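Local coordinates for secretion protein Snm4 (Mycobacterium xenopi, PDB 7B7J) that probably forms part of the membrane pore complex of the mycobacterial ESX-5 type VII secretion system, to which this ubiquitin-like cytosolic domain belongs, at residues 21-26 with 34-39; 71-76 with 100-105. All blocks are in the same frame, centred on the assembly; numbering follows the deposited sequence.

Contact 1 of 2, residues 21-26 with 34-39; sequences AVVAIM and VVLDAH
Ala21 and Val23 pair with Leu36 and Val34 as the two hydrogen-bonded pairs of an antiparallel hairpin, whose strand segments run at 128° to each other with axes 4.8 Å apart at closest approach. Four backbone bonds join them: Leu36 N to Ala21 O, for example, is 2.9 Å. The longest, Val34 N to Val23 O, is 3.1 Å. Between the two pairs, Val22 and Val35 form a non-hydrogen-bonded pair, and their methyls meet on the surface, CG2 to CG2 at 4.3 Å. The face of Ala21, Val23, Val34 and Leu36 is more buried and more closely packed. Val23 CG1 is anti to the carbonyl carbon (chi1 -49°), and CG2, between the backbone N and the carbonyl carbon, touches two residues of the partner strand: Val34 CG2 at 3.5 Å, closer than usual van der Waals contact, and Leu36 CD1, also at 3.5 Å, from a side chain crossing at about a right angle. Ile25 CG1 packs against Val34 CG2 at 3.8 Å. At the end of strand 30-37, Asp37 OD1 accepts from His39 N at 2.8 Å, forming an Asx turn; the next residue, Ala38, has its CB beside Ala21. Ala21 and Leu36 both pack on Leu89, while Ala24 and Met26 hydrogen-bond through their backbones to Leu100, so strand 20-27 lies between strands 30-37 and 99-107.

Contact 2 of 2, residues 71-76 with 100-105; sequences GRWMLC and LWLKFL
Arg72, Met74 and Cys76 pair with Leu105, Lys103 and Trp101 through six backbone hydrogen bonds along antiparallel strands, at 158° and 4.5 Å apart at closest approach. On the face of Trp73, Leu75, Leu102 and Phe104, the Phe104 CB lies over the six-membered ring of Trp73, 3.5 Å from its centroid and almost on the ring normal. Phe104 CG is anti to its backbone N (chi1 -174°), and the phenyl turns its edge to the indole five-membered ring in an edge-to-face pair, planes at 53°. Phe104 CE1 also comes to 3.4 Å from Gly71 C. Leu75 CD2 meets Leu102 CD1 at 3.9 Å. On the other face, Met74 bends at chi3 to bring CE to 3.8 Å from Leu105 CB, and the Lys103 aliphatic chain lies by Cys76, CD to SG at 4.0 Å. The chemistry is thus two-sided: Trp73 and Leu75 tie strand 70-76 to helix 42-60 through Ile46, as in the beta-grasp of ubiquitin, while Leu102 and Phe104 pack against them across the pair; the opposite face mixes apolar groups with the charged Arg72 and Lys103.

How the contacts relate
From the N terminus, strand 20-27 turns back into strand 30-37, and contact 1 closes this short hairpin. The chain then passes through helix 42-60 to strand 70-76, and a long, largely irregular connection leads to strand 99-107, where contact 2 closes the second loop. The two contacts are in series, neither nested nor crossed, and their centres are about 15 Å apart on opposite sides of the chain's centre. Strands 20-27 and 99-107 run parallel side by side and bring them together, with Met26 CG packed on Trp101 CE2 and Ile25 CD1 on Leu100 CB. The sheet order 2-1-4-3 that results is that of the ubiquitin-like beta-grasp fold.

Contact 1 of 2, residues 21-26 with 34-39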
ATOM      1  N   ALA A  21       9.963   1.978   8.413  1.00 28.22           N
ATOM      2  CA  ALA A  21       8.989   3.087   8.443  1.00 28.88           C
ATOM      3  C   ALA A  21       7.718   2.441   8.976  1.00 30.63           C
ATOM      4  O   ALA A  21       7.209   1.441   8.432  1.00 30.64           O
ATOM      5  CB  ALA A  21       8.842   3.672   7.037  1.00 31.97           C
ATOM      6  N   VAL A  22       7.053   3.119   9.899  1.00 27.83           N
ATOM      7  CA  VAL A  22       5.720   2.759  10.401  1.00 25.59           C
ATOM      8  C   VAL A  22       4.677   3.617   9.618  1.00 28.56           C
ATOM      9  O   VAL A  22       4.658   4.870   9.775  1.00 30.92           O
ATOM     10  CB  VAL A  22       5.715   3.105  11.907  1.00 29.46           C
ATOM     11  CG1 VAL A  22       4.277   2.827  12.475  1.00 30.90           C
ATOM     12  CG2 VAL A  22       6.786   2.348  12.658  1.00 30.88           C
ATOM     13  N   VAL A  23       3.817   2.914   8.860  1.00 29.09           N
ATOM     14  CA  VAL A  23       2.922   3.577   7.934  1.00 27.40           C
ATOM     15  C   VAL A  23       1.529   3.134   8.259  1.00 29.86           C
ATOM     16  O   VAL A  23       1.369   1.993   8.550  1.00 28.55           O
ATOM     17  CB  VAL A  23       3.392   3.342   6.538  1.00 30.48           C
ATOM     18  CG1 VAL A  23       4.843   3.594   6.216  1.00 30.20           C
ATOM     19  CG2 VAL A  23       3.229   2.013   6.011  1.00 37.99           C
ATOM     20  N   ALA A  24       0.609   3.989   7.960  1.00 24.05           N
ATOM     21  CA  ALA A  24      -0.814   3.666   8.000  1.00 25.30           C
ATOM     22  C   ALA A  24      -1.317   3.386   6.553  1.00 25.76           C
ATOM     23  O   ALA A  24      -1.037   4.257   5.710  1.00 26.28           O
ATOM     24  CB  ALA A  24      -1.459   4.796   8.581  1.00 25.82           C
ATOM     25  N   ILE A  25      -1.807   2.187   6.308  1.00 22.09           N
ATOM     26  CA  ILE A  25      -2.378   1.783   5.009  1.00 22.49           C
ATOM     27  C   ILE A  25      -3.912   1.835   5.023  1.00 25.58           C
ATOM     28  O   ILE A  25      -4.497   1.223   5.977  1.00 29.44           O
ATOM     29  CB  ILE A  25      -1.823   0.410   4.529  1.00 26.18           C
ATOM     30  CG1 ILE A  25      -0.312   0.422   4.626  1.00 26.84           C
ATOM     31  CG2 ILE A  25      -2.338   0.113   3.175  1.00 27.49           C
ATOM     32  CD1 ILE A  25       0.374   1.291   3.635  1.00 25.64           C
ATOM     33  N   MET A  26      -4.499   2.625   4.120  1.00 25.77           N
ATOM     34  CA  MET A  26      -5.966   2.611   4.077  1.00 28.59           C
ATOM     35  C   MET A  26      -6.332   1.592   2.993  1.00 26.54           C
ATOM     36  O   MET A  26      -5.928   1.803   1.792  1.00 26.67           O
ATOM     37  CB  MET A  26      -6.506   3.986   3.824  1.00 27.01           C
ATOM     38  CG  MET A  26      -6.022   5.006   4.709  1.00 30.98           C
ATOM     39  SD  MET A  26      -6.694   4.715   6.400  1.00 34.34           S
ATOM     40  CE  MET A  26      -8.435   4.710   6.250  1.00 37.02           C
ATOM     41  N   VAL A  34       1.435  -0.857   9.648  1.00 26.16           N
ATOM     42  CA  VAL A  34       2.510  -1.824   9.339  1.00 27.23           C
ATOM     43  C   VAL A  34       3.853  -1.221   9.502  1.00 27.36           C
ATOM     44  O   VAL A  34       3.985  -0.073   9.230  1.00 28.59           O
ATOM     45  CB  VAL A  34       2.327  -2.267   7.850  1.00 33.19           C
ATOM     46  CG1 VAL A  34       1.141  -3.193   7.638  1.00 44.99           C
ATOM     47  CG2 VAL A  34       2.230  -1.212   6.884  1.00 34.04           C
ATOM     48  N   VAL A  35       4.772  -2.046   9.755  1.00 26.36           N
ATOM     49  CA  VAL A  35       6.234  -1.781   9.734  1.00 28.51           C
ATOM     50  C   VAL A  35       6.784  -2.260   8.436  1.00 27.78           C
ATOM     51  O   VAL A  35       6.788  -3.470   8.203  1.00 28.86           O
ATOM     52  CB  VAL A  35       6.939  -2.303  10.968  1.00 31.22           C
ATOM     53  CG1 VAL A  35       8.402  -1.860  10.990  1.00 33.63           C
ATOM     54  CG2 VAL A  35       6.387  -1.904  12.393  1.00 29.35           C
ATOM     55  N   LEU A  36       7.304  -1.312   7.659  1.00 25.47           N
ATOM     56  CA  LEU A  36       7.851  -1.630   6.281  1.00 29.03           C
ATOM     57  C   LEU A  36       9.348  -1.303   6.157  1.00 33.01           C
ATOM     58  O   LEU A  36       9.855  -0.374   6.793  1.00 29.91           O
ATOM     59  CB  LEU A  36       7.121  -1.012   5.194  1.00 27.77           C
ATOM     60  CG  LEU A  36       5.645  -1.255   5.116  1.00 27.49           C
ATOM     61  CD1 LEU A  36       4.910  -0.382   4.063  1.00 32.26           C
ATOM     62  CD2 LEU A  36       5.437  -2.710   4.828  1.00 32.31           C
ATOM     63  N   ASP A  37      10.074  -2.065   5.371  1.00 27.40           N
ATOM     64  CA  ASP A  37      11.469  -1.666   5.036  1.00 27.00           C
ATOM     65  C   ASP A  37      11.405  -0.251   4.409  1.00 29.21           C
ATOM     66  O   ASP A  37      10.808  -0.091   3.363  1.00 28.56           O
ATOM     67  CB  ASP A  37      12.079  -2.680   4.086  1.00 29.23           C
ATOM     68  CG  ASP A  37      13.549  -2.565   3.668  1.00 38.18           C
ATOM     69  OD1 ASP A  37      14.019  -1.540   3.406  1.00 32.86           O
ATOM     70  OD2 ASP A  37      14.055  -3.608   3.413  1.00 43.05           O
ATOM     71  N   ALA A  38      12.210   0.654   4.945  1.00 29.03           N
ATOM     72  CA  ALA A  38      12.343   2.108   4.527  1.00 28.29           C
ATOM     73  C   ALA A  38      13.180   2.256   3.247  1.00 31.14           C
ATOM     74  O   ALA A  38      13.154   3.422   2.745  1.00 31.15           O
ATOM     75  CB  ALA A  38      13.019   2.889   5.687  1.00 34.11           C
ATOM     76  N   HIS A  39      13.884   1.214   2.831  1.00 29.95           N
ATOM     77  CA  HIS A  39      14.884   1.312   1.720  1.00 31.96           C
ATOM     78  C   HIS A  39      14.480   0.466   0.500  1.00 33.17           C
ATOM     79  O   HIS A  39      15.108   0.570  -0.543  1.00 32.66           O
ATOM     80  CB  HIS A  39      16.328   1.037   2.139  1.00 35.31           C
ATOM     81  CG  HIS A  39      16.785   2.190   3.051  1.00 41.97           C
ATOM     82  ND1 HIS A  39      16.678   3.557   2.621  1.00 42.50           N
ATOM     83  CD2 HIS A  39      17.244   2.245   4.359  1.00 42.02           C
ATOM     84  CE1 HIS A  39      16.910   4.362   3.672  1.00 46.73           C
ATOM     85  NE2 HIS A  39      17.262   3.580   4.728  1.00 42.80           N
TER

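Contact 2 of 2, residues 71-76 with 100-105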
ATOM      1  N   GLY A  71      -5.112  -4.186 -14.784  1.00 65.71           N
ATOM      2  CA  GLY A  71      -4.643  -2.882 -14.236  1.00 53.26           C
ATOM      3  C   GLY A  71      -3.640  -3.092 -13.090  1.00 55.90           C
ATOM      4  O   GLY A  71      -2.965  -4.138 -13.069  1.00 52.03           O
ATOM      5  N   ARG A  72      -3.404  -2.087 -12.262  1.00 46.77           N
ATOM      6  CA  ARG A  72      -2.169  -2.012 -11.489  1.00 43.89           C
ATOM      7  C   ARG A  72      -2.530  -1.575 -10.095  1.00 40.24           C
ATOM      8  O   ARG A  72      -3.304  -0.613  -9.966  1.00 37.55           O
ATOM      9  CB  ARG A  72      -1.153  -1.060 -12.110  1.00 50.61           C
ATOM     10  CG  ARG A  72      -0.752  -1.457 -13.553  1.00 61.26           C
ATOM     11  CD  ARG A  72       0.293  -0.624 -14.317  1.00 69.12           C
ATOM     12  NE  ARG A  72      -0.613   0.319 -14.862  1.00 81.24           N
ATOM     13  CZ  ARG A  72      -1.024   1.394 -14.234  1.00 79.00           C
ATOM     14  NH1 ARG A  72      -0.474   1.785 -13.081  1.00 93.56           N
ATOM     15  NH2 ARG A  72      -2.007   2.068 -14.802  1.00 82.88           N
ATOM     16  N   TRP A  73      -1.995  -2.229  -9.098  1.00 37.23           N
ATOM     17  CA  TRP A  73      -2.165  -1.837  -7.685  1.00 35.89           C
ATOM     18  C   TRP A  73      -1.093  -0.804  -7.388  1.00 37.60           C
ATOM     19  O   TRP A  73       0.004  -0.972  -7.940  1.00 34.44           O
ATOM     20  CB  TRP A  73      -1.994  -3.045  -6.760  1.00 36.30           C
ATOM     21  CG  TRP A  73      -3.240  -3.893  -6.584  1.00 39.65           C
ATOM     22  CD1 TRP A  73      -3.479  -5.095  -7.155  1.00 41.58           C
ATOM     23  CD2 TRP A  73      -4.474  -3.489  -5.922  1.00 32.93           C
ATOM     24  NE1 TRP A  73      -4.732  -5.535  -6.846  1.00 40.48           N
ATOM     25  CE2 TRP A  73      -5.387  -4.593  -6.182  1.00 42.56           C
ATOM     26  CE3 TRP A  73      -4.857  -2.462  -5.078  1.00 41.55           C
ATOM     27  CZ2 TRP A  73      -6.672  -4.607  -5.689  1.00 45.67           C
ATOM     28  CZ3 TRP A  73      -6.178  -2.454  -4.610  1.00 37.01           C
ATOM     29  CH2 TRP A  73      -7.090  -3.472  -5.050  1.00 42.76           C
ATOM     30  N   MET A  74      -1.457   0.270  -6.688  1.00 35.17           N
ATOM     31  CA  MET A  74      -0.523   1.366  -6.373  1.00 30.82           C
ATOM     32  C   MET A  74      -0.757   1.880  -4.947  1.00 29.96           C
ATOM     33  O   MET A  74      -1.853   1.693  -4.422  1.00 29.27           O
ATOM     34  CB  MET A  74      -0.635   2.378  -7.508  1.00 36.93           C
ATOM     35  CG  MET A  74      -1.979   2.856  -7.563  1.00 40.73           C
ATOM     36  SD  MET A  74      -2.284   4.111  -8.991  1.00 44.14           S
ATOM     37  CE  MET A  74      -1.736   3.142 -10.352  1.00 44.45           C
ATOM     38  N   LEU A  75       0.297   2.362  -4.358  1.00 29.20           N
ATOM     39  CA  LEU A  75       0.210   3.125  -3.117  1.00 27.63           C
ATOM     40  C   LEU A  75       0.123   4.618  -3.406  1.00 28.42           C
ATOM     41  O   LEU A  75       1.040   5.099  -4.067  1.00 31.69           O
ATOM     42  CB  LEU A  75       1.339   2.839  -2.149  1.00 28.17           C
ATOM     43  CG  LEU A  75       1.249   1.424  -1.615  1.00 30.33           C
ATOM     44  CD1 LEU A  75       2.725   1.227  -1.049  1.00 37.15           C
ATOM     45  CD2 LEU A  75       0.174   1.293  -0.537  1.00 31.23           C
ATOM     46  N   CYS A  76      -0.921   5.213  -2.954  1.00 25.52           N
ATOM     47  CA  CYS A  76      -1.271   6.629  -3.313  1.00 26.67           C
ATOM     48  C   CYS A  76      -1.294   7.563  -2.040  1.00 26.17           C
ATOM     49  O   CYS A  76      -1.700   7.197  -0.964  1.00 23.58           O
ATOM     50  CB  CYS A  76      -2.637   6.753  -4.021  1.00 28.42           C
ATOM     51  SG  CYS A  76      -2.593   5.875  -5.589  1.00 32.56           S
ATOM     52  N   LEU A 100      -1.001   6.113   3.514  1.00 22.68           N
ATOM     53  CA  LEU A 100      -1.055   5.754   2.058  1.00 24.29           C
ATOM     54  C   LEU A 100      -2.330   4.977   1.767  1.00 24.60           C
ATOM     55  O   LEU A 100      -2.782   4.247   2.625  1.00 27.61           O
ATOM     56  CB  LEU A 100       0.159   4.900   1.714  1.00 25.43           C
ATOM     57  CG  LEU A 100       1.544   5.461   1.917  1.00 28.27           C
ATOM     58  CD1 LEU A 100       2.562   4.379   1.547  1.00 30.88           C
ATOM     59  CD2 LEU A 100       1.655   6.778   1.136  1.00 28.90           C
ATOM     60  N   TRP A 101      -2.921   5.150   0.602  1.00 25.19           N
ATOM     61  CA  TRP A 101      -4.101   4.453   0.157  1.00 29.34           C
ATOM     62  C   TRP A 101      -3.694   3.407  -0.893  1.00 28.90           C
ATOM     63  O   TRP A 101      -3.050   3.677  -1.799  1.00 26.59           O
ATOM     64  CB  TRP A 101      -5.114   5.436  -0.379  1.00 28.68           C
ATOM     65  CG  TRP A 101      -5.907   6.178   0.695  1.00 28.55           C
ATOM     66  CD1 TRP A 101      -7.247   6.035   0.908  1.00 30.71           C
ATOM     67  CD2 TRP A 101      -5.490   7.312   1.526  1.00 27.55           C
ATOM     68  NE1 TRP A 101      -7.701   6.854   1.902  1.00 31.34           N
ATOM     69  CE2 TRP A 101      -6.649   7.674   2.319  1.00 29.57           C
ATOM     70  CE3 TRP A 101      -4.252   8.017   1.643  1.00 27.61           C
ATOM     71  CZ2 TRP A 101      -6.599   8.769   3.236  1.00 27.58           C
ATOM     72  CZ3 TRP A 101      -4.197   9.028   2.595  1.00 27.47           C
ATOM     73  CH2 TRP A 101      -5.332   9.362   3.313  1.00 26.50           C
ATOM     74  N   LEU A 102      -4.083   2.192  -0.618  1.00 25.28           N
ATOM     75  CA  LEU A 102      -3.788   1.111  -1.576  1.00 28.29           C
ATOM     76  C   LEU A 102      -4.913   1.077  -2.560  1.00 33.48           C
ATOM     77  O   LEU A 102      -6.117   0.856  -2.157  1.00 31.23           O
ATOM     78  CB  LEU A 102      -3.632  -0.170  -0.760  1.00 32.60           C
ATOM     79  CG  LEU A 102      -3.311  -1.425  -1.583  1.00 36.78           C
ATOM     80  CD1 LEU A 102      -2.011  -1.323  -2.384  1.00 38.34           C
ATOM     81  CD2 LEU A 102      -3.266  -2.591  -0.560  1.00 38.18           C
ATOM     82  N   LYS A 103      -4.674   1.306  -3.877  1.00 30.59           N
ATOM     83  CA  LYS A 103      -5.746   1.563  -4.796  1.00 33.83           C
ATOM     84  C   LYS A 103      -5.415   0.723  -6.077  1.00 35.31           C
ATOM     85  O   LYS A 103      -4.288   0.552  -6.408  1.00 32.94           O
ATOM     86  CB  LYS A 103      -5.746   3.069  -5.200  1.00 35.08           C
ATOM     87  CG  LYS A 103      -6.184   4.038  -4.134  1.00 43.73           C
ATOM     88  CD  LYS A 103      -6.362   5.403  -4.470  1.00 48.70           C
ATOM     89  CE  LYS A 103      -7.782   5.635  -4.968  1.00 53.77           C
ATOM     90  NZ  LYS A 103      -7.829   6.822  -5.868  1.00 55.80           N
ATOM     91  N   PHE A 104      -6.421   0.349  -6.794  1.00 37.09           N
ATOM     92  CA  PHE A 104      -6.315  -0.433  -8.045  1.00 37.68           C
ATOM     93  C   PHE A 104      -6.702   0.479  -9.177  1.00 39.75           C
ATOM     94  O   PHE A 104      -7.736   1.047  -9.178  1.00 39.64           O
ATOM     95  CB  PHE A 104      -7.179  -1.688  -8.045  1.00 40.97           C
ATOM     96  CG  PHE A 104      -7.018  -2.613  -9.223  1.00 42.76           C
ATOM     97  CD1 PHE A 104      -5.851  -3.321  -9.481  1.00 43.60           C
ATOM     98  CD2 PHE A 104      -7.958  -2.635 -10.224  1.00 49.59           C
ATOM     99  CE1 PHE A 104      -5.627  -4.119 -10.578  1.00 45.63           C
ATOM    100  CE2 PHE A 104      -7.762  -3.436 -11.348  1.00 50.48           C
ATOM    101  CZ  PHE A 104      -6.584  -4.166 -11.557  1.00 50.50           C
ATOM    102  N   LEU A 105      -5.861   0.569 -10.155  1.00 38.10           N
ATOM    103  CA  LEU A 105      -6.262   1.326 -11.319  1.00 41.02           C
ATOM    104  C   LEU A 105      -6.527   0.424 -12.491  1.00 46.63           C
ATOM    105  O   LEU A 105      -5.598  -0.315 -12.910  1.00 46.70           O
ATOM    106  CB  LEU A 105      -5.201   2.354 -11.586  1.00 44.18           C
ATOM    107  CG  LEU A 105      -5.666   3.193 -12.799  1.00 51.95           C
ATOM    108  CD1 LEU A 105      -7.131   3.655 -12.772  1.00 56.18           C
ATOM    109  CD2 LEU A 105      -4.802   4.417 -12.860  1.00 48.97           C
TER